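Local structure of cocosin 1 acidic chain (Cocos nucifera, 5WPW) at residues 60-65 with 279-284; 250-255 with 275-280. The protein serves as a seed storage protein of the 11S globulin family, a hexameric nutrient reservoir in coconut that is also a potential food allergen. The protein carries 2 engineered substitutions. All blocks are in the same frame, centred on the assembly; numbering follows the deposited sequence.

Contact 1: residues 60-65 with 279-284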
loop_
_atom_site.group_PDB
_atom_site.type_symbol
_atom_site.label_atom_id
_atom_site.label_comp_id
_atom_site.label_asym_id
_atom_site.label_seq_id
_atom_site.Cartn_x
_atom_site.Cartn_y
_atom_site.Cartn_z
ATOM N N PRO A 60 5.777 11.501 18.573
ATOM C CA PRO A 60 6.664 10.337 18.472
ATOM C C PRO A 60 8.098 10.791 18.688
ATOM O O PRO A 60 8.434 11.961 18.485
ATOM C CB PRO A 60 6.436 9.825 17.048
ATOM C CG PRO A 60 6.050 11.066 16.269
ATOM C CD PRO A 60 5.255 11.921 17.257
ATOM N N ARG A 61 8.937 9.862 19.143
ATOM C CA ARG A 61 10.327 10.197 19.467
ATOM C C ARG A 61 11.287 9.070 19.119
ATOM O O ARG A 61 10.900 7.908 18.994
ATOM C CB ARG A 61 10.463 10.555 20.954
ATOM C CG ARG A 61 10.721 9.393 21.838
ATOM C CD ARG A 61 10.582 9.792 23.289
ATOM N NE ARG A 61 9.197 9.683 23.711
ATOM C CZ ARG A 61 8.807 9.730 24.973
ATOM N NH1 ARG A 61 9.711 9.877 25.936
ATOM N NH2 ARG A 61 7.524 9.610 25.267
ATOM N N LEU A 62 12.566 9.441 18.944
ATOM C CA LEU A 62 13.681 8.514 18.904
ATOM C C LEU A 62 14.587 8.864 20.070
ATOM O O LEU A 62 14.842 10.051 20.305
ATOM C CB LEU A 62 14.500 8.622 17.611
ATOM C CG LEU A 62 13.824 8.216 16.308
ATOM C CD1 LEU A 62 14.896 8.092 15.237
ATOM C CD2 LEU A 62 13.067 6.916 16.496
ATOM N N VAL A 63 14.986 7.848 20.832
ATOM C CA VAL A 63 15.933 7.980 21.937
ATOM C C VAL A 63 17.243 7.334 21.516
ATOM O O VAL A 63 17.245 6.194 21.039
ATOM C CB VAL A 63 15.394 7.321 23.218
ATOM C CG1 VAL A 63 16.359 7.574 24.378
ATOM C CG2 VAL A 63 13.987 7.827 23.526
ATOM N N TYR A 64 18.355 8.043 21.675
ATOM C CA TYR A 64 19.662 7.433 21.465
ATOM C C TYR A 64 20.356 7.254 22.810
ATOM O O TYR A 64 20.512 8.226 23.551
ATOM C CB TYR A 64 20.555 8.272 20.542
ATOM C CG TYR A 64 21.922 7.646 20.304
ATOM C CD1 TYR A 64 22.065 6.494 19.525
ATOM C CD2 TYR A 64 23.066 8.208 20.848
ATOM C CE1 TYR A 64 23.321 5.919 19.309
ATOM C CE2 TYR A 64 24.316 7.645 20.640
ATOM C CZ TYR A 64 24.434 6.504 19.877
ATOM O OH TYR A 64 25.675 5.956 19.678
ATOM N N ILE A 65 20.785 6.025 23.102
ATOM C CA ILE A 65 21.515 5.711 24.338
ATOM C C ILE A 65 22.987 6.057 24.098
ATOM O O ILE A 65 23.719 5.296 23.464
ATOM C CB ILE A 65 21.341 4.252 24.760
ATOM C CG1 ILE A 65 19.864 3.850 24.831
ATOM C CG2 ILE A 65 22.013 3.989 26.163
ATOM C CD1 ILE A 65 19.092 4.697 25.712
ATOM N N PRO A 279 11.133 -1.560 11.243
ATOM C CA PRO A 279 9.866 -1.267 10.547
ATOM C C PRO A 279 9.071 -0.129 11.145
ATOM O O PRO A 279 8.478 0.645 10.389
ATOM C CB PRO A 279 9.113 -2.600 10.647
ATOM C CG PRO A 279 10.180 -3.611 10.761
ATOM C CD PRO A 279 11.287 -2.992 11.533
ATOM N N ILE A 280 9.053 0.011 12.475
ATOM C CA ILE A 280 8.179 0.994 13.111
ATOM C C ILE A 280 8.496 2.413 12.657
ATOM O O ILE A 280 7.635 3.292 12.728
ATOM C CB ILE A 280 8.253 0.886 14.654
ATOM C CG1 ILE A 280 7.095 1.673 15.285
ATOM C CG2 ILE A 280 9.609 1.386 15.196
ATOM C CD1 ILE A 280 7.014 1.570 16.786
ATOM N N LEU A 281 9.707 2.650 12.141
ATOM C CA LEU A 281 10.077 4.003 11.772
ATOM C C LEU A 281 9.204 4.538 10.646
ATOM O O LEU A 281 9.123 5.754 10.481
ATOM C CB LEU A 281 11.551 4.065 11.346
ATOM C CG LEU A 281 12.545 3.704 12.456
ATOM C CD1 LEU A 281 13.997 3.969 12.068
ATOM C CD2 LEU A 281 12.181 4.476 13.704
ATOM N N ARG A 282 8.587 3.660 9.855
ATOM C CA ARG A 282 7.699 4.120 8.788
ATOM C C ARG A 282 6.440 4.784 9.329
ATOM O O ARG A 282 5.769 5.506 8.585
ATOM C CB ARG A 282 7.321 2.955 7.859
ATOM C CG ARG A 282 6.282 1.977 8.417
ATOM C CD ARG A 282 6.229 0.703 7.563
ATOM N NE ARG A 282 5.697 -0.433 8.317
ATOM C CZ ARG A 282 4.669 -1.189 7.930
ATOM N NH1 ARG A 282 4.042 -0.942 6.785
ATOM N NH2 ARG A 282 4.264 -2.194 8.699
ATOM N N PHE A 283 6.092 4.526 10.591
ATOM C CA PHE A 283 5.042 5.244 11.299
ATOM C C PHE A 283 5.592 6.400 12.128
ATOM O O PHE A 283 4.964 7.463 12.189
ATOM C CB PHE A 283 4.268 4.261 12.189
ATOM C CG PHE A 283 3.901 2.986 11.476
ATOM C CD1 PHE A 283 2.942 2.995 10.479
ATOM C CD2 PHE A 283 4.542 1.796 11.769
ATOM C CE1 PHE A 283 2.606 1.828 9.800
ATOM C CE2 PHE A 283 4.212 0.622 11.098
ATOM C CZ PHE A 283 3.243 0.640 10.115
ATOM N N ILE A 284 6.772 6.222 12.737
ATOM C CA ILE A 284 7.421 7.299 13.483
ATOM C C ILE A 284 7.827 8.431 12.537
ATOM O O ILE A 284 7.850 9.612 12.924
ATOM C CB ILE A 284 8.644 6.738 14.261
ATOM C CG1 ILE A 284 8.242 5.687 15.313
ATOM C CG2 ILE A 284 9.495 7.851 14.876
ATOM C CD1 ILE A 284 7.575 6.212 16.595
#
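Aliphatic packing by four buried side chains carries the contact between residues 60-65 and 279-284. Pro60 points its CB toward the short helix, 3.8 Å from CD1 of Ile284. In Ile284, CG1 is anti to the carbonyl carbon (chi1 -63°), which puts CG2 anti to the backbone N. The two arms therefore diverge: CD1 goes to the proline, while CG2 reaches Leu62 CD2 at 4.0 Å. That same Leu62 methyl meets CD2 of Leu281 tip to tip at 3.8 Å, the two leucines crossing at about a right angle. Cocosin is a bicupin, and this is where its halves meet: strand 61-67 lies in a sheet of the N-terminal cupin, and helix 281-284 is part of the C-terminal cupin. Leu62 also rests on Ala117 of its own sheet and on Ile363 of strand 357-364 in the partner cupin. The backbone hydrogen bonds are made on each side separately: strand 61-67 pairs with its neighbours 134-140 and 114-118 (Leu62 with Val139, Val63 with Leu116). In the helical turn, the carbonyl O of Ile280 takes two donors, Phe283 N at 2.9 Å and Ile284 N at 3.1 Å.

Contact 2: residues 250-255 with 275-280; sequences IKQNIG and SEKLPI
Strand 251-253 is one of the two outermost strands, within this chain, of a seven-stranded sheet of the N-terminal cupin, although it comes from the basic-chain part of the subunit. It lies a few residues beyond Cys246, whose disulfide to Cys79 joins the acidic and basic chains. It pairs antiparallel with strand 114-118, Gln252 bonding to Val115 through the backbone, and residues 275-280, the loop leading from strand 268-273 to helix 281-284 of the second cupin, pass alongside it. The touching parts run 161° apart, nearly antiparallel, but their nearest CA atoms, those of Ile250 and Ile280, are still 6.8 Å from each other, so side chains make the join. Leu278, with CG anti to the backbone N (chi1 176°), sends CD1 to the strand backbone, 4.2 Å from Lys251 O, while its CD2 faces Gln252 CB. Gln252 also leaves with CG anti to N, then bends at chi2 (107°) and crosses the extended chain of Lys277 at about a right angle. The amide OE1 accepts a hydrogen bond from Lys249 NZ, and the ammonium of Lys277 reaches on to a salt bridge with Asp261 and to Thr272 O. Just before the strand, Ile250 CG2 sits 4.3 Å from Ile280 CD1. Gln252 NE2, for its part, meets methylene rather than charge, 4.0 Å from both CB and CD of Lys277.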
loop_
_atom_site.group_PDB
_atom_site.type_symbol
_atom_site.label_atom_id
_atom_site.label_comp_id
_atom_site.label_asym_id
_atom_site.label_seq_id
_atom_site.Cartn_x
_atom_site.Cartn_y
_atom_site.Cartn_z
ATOM N N ILE A 250 11.144 -2.310 18.666
ATOM C CA ILE A 250 11.195 -0.878 18.953
ATOM C C ILE A 250 12.605 -0.372 19.148
ATOM O O ILE A 250 12.789 0.819 19.438
ATOM C CB ILE A 250 10.347 -0.510 20.188
ATOM C CG1 ILE A 250 10.815 -1.294 21.410
ATOM C CG2 ILE A 250 8.867 -0.721 19.913
ATOM C CD1 ILE A 250 11.001 -0.430 22.638
ATOM N N LYS A 251 13.599 -1.240 19.051
ATOM C CA LYS A 251 14.959 -0.900 19.428
ATOM C C LYS A 251 15.894 -1.459 18.369
ATOM O O LYS A 251 15.674 -2.564 17.856
ATOM C CB LYS A 251 15.296 -1.482 20.806
ATOM C CG LYS A 251 16.776 -1.450 21.177
ATOM C CD LYS A 251 16.970 -2.054 22.580
ATOM C CE LYS A 251 17.892 -3.266 22.544
ATOM N NZ LYS A 251 17.234 -4.553 22.158
ATOM N N GLN A 252 16.925 -0.691 18.037
ATOM C CA GLN A 252 17.952 -1.162 17.114
ATOM C C GLN A 252 19.270 -0.493 17.455
ATOM O O GLN A 252 19.318 0.720 17.674
ATOM C CB GLN A 252 17.577 -0.865 15.658
ATOM C CG GLN A 252 18.743 -1.061 14.711
ATOM C CD GLN A 252 18.602 -2.291 13.858
ATOM O OE1 GLN A 252 17.758 -3.146 14.115
ATOM N NE2 GLN A 252 19.421 -2.380 12.813
ATOM N N ASN A 253 20.334 -1.285 17.507
ATOM C CA ASN A 253 21.646 -0.751 17.822
ATOM C C ASN A 253 22.311 -0.215 16.555
ATOM O O ASN A 253 22.350 -0.899 15.532
ATOM C CB ASN A 253 22.498 -1.831 18.483
ATOM C CG ASN A 253 23.881 -1.344 18.808
ATOM O OD1 ASN A 253 24.775 -1.439 17.980
ATOM N ND2 ASN A 253 24.060 -0.787 19.992
ATOM N N ILE A 254 22.795 1.027 16.610
ATOM C CA ILE A 254 23.546 1.601 15.505
ATOM C C ILE A 254 24.968 1.969 15.890
ATOM O O ILE A 254 25.690 2.538 15.060
ATOM C CB ILE A 254 22.836 2.828 14.903
ATOM C CG1 ILE A 254 22.698 3.931 15.958
ATOM C CG2 ILE A 254 21.491 2.406 14.308
ATOM C CD1 ILE A 254 22.392 5.294 15.366
ATOM N N GLY A 255 25.396 1.667 17.115
ATOM C CA GLY A 255 26.711 2.099 17.556
ATOM C C GLY A 255 27.789 1.083 17.254
ATOM O O GLY A 255 28.970 1.431 17.146
ATOM N N SER A 275 13.323 2.747 7.986
ATOM C CA SER A 275 12.339 1.669 7.986
ATOM C C SER A 275 12.795 0.429 7.233
ATOM O O SER A 275 12.108 -0.590 7.321
ATOM C CB SER A 275 10.970 2.136 7.416
ATOM O OG SER A 275 11.038 2.693 6.096
ATOM N N GLU A 276 13.889 0.499 6.457
ATOM C CA GLU A 276 14.445 -0.693 5.827
ATOM C C GLU A 276 15.240 -1.544 6.806
ATOM O O GLU A 276 15.592 -2.678 6.468
ATOM C CB GLU A 276 15.345 -0.328 4.639
ATOM C CG GLU A 276 14.820 0.764 3.766
ATOM C CD GLU A 276 14.074 0.229 2.564
ATOM O OE1 GLU A 276 13.815 -0.991 2.531
ATOM O OE2 GLU A 276 13.749 1.035 1.648
ATOM N N LYS A 277 15.501 -1.029 8.002
ATOM C CA LYS A 277 16.058 -1.799 9.108
ATOM C C LYS A 277 15.081 -2.011 10.250
ATOM O O LYS A 277 15.043 -3.098 10.818
ATOM C CB LYS A 277 17.310 -1.101 9.654
ATOM C CG LYS A 277 18.421 -1.041 8.624
ATOM C CD LYS A 277 19.743 -0.684 9.248
ATOM C CE LYS A 277 20.792 -0.472 8.166
ATOM N NZ LYS A 277 22.114 -0.098 8.764
ATOM N N LEU A 278 14.293 -0.997 10.597
ATOM C CA LEU A 278 13.453 -1.009 11.796
ATOM C C LEU A 278 12.051 -0.609 11.360
ATOM O O LEU A 278 11.792 0.582 11.128
ATOM C CB LEU A 278 13.989 -0.057 12.852
ATOM C CG LEU A 278 13.160 0.103 14.131
ATOM C CD1 LEU A 278 13.069 -1.231 14.811
ATOM C CD2 LEU A 278 13.754 1.183 15.052
ATOM N N PRO A 279 11.133 -1.560 11.243
ATOM C CA PRO A 279 9.866 -1.267 10.547
ATOM C C PRO A 279 9.071 -0.129 11.145
ATOM O O PRO A 279 8.478 0.645 10.389
ATOM C CB PRO A 279 9.113 -2.600 10.647
ATOM C CG PRO A 279 10.180 -3.611 10.761
ATOM C CD PRO A 279 11.287 -2.992 11.533
ATOM N N ILE A 280 9.053 0.011 12.475
ATOM C CA ILE A 280 8.179 0.994 13.111
ATOM C C ILE A 280 8.496 2.413 12.657
ATOM O O ILE A 280 7.635 3.292 12.728
ATOM C CB ILE A 280 8.253 0.886 14.654
ATOM C CG1 ILE A 280 7.095 1.673 15.285
ATOM C CG2 ILE A 280 9.609 1.386 15.196
ATOM C CD1 ILE A 280 7.014 1.570 16.786
#

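Contacts 1 and 2 lie about 8 Å apart, centre to centre, and both are buried joints between the two cupins. They reach one N-terminal sheet at different strands, 61-67 in its interior and 251-253 at its edge; their other segments overlap at Pro279 and Ile280, of which Ile280 packs only in contact 2. Contact 1, nearer the centre of the chain, is carried by aliphatic side chains. Contact 2 mixes methyl packing with long polar side chains whose charged or amide ends find partners outside its segments, and more of its residues come within reach of the second subunit. The two also touch directly: Tyr64 CE1 is 3.9 Å from Ile254 CG1, and Arg282 N 3.7 Å from Ser275 CB.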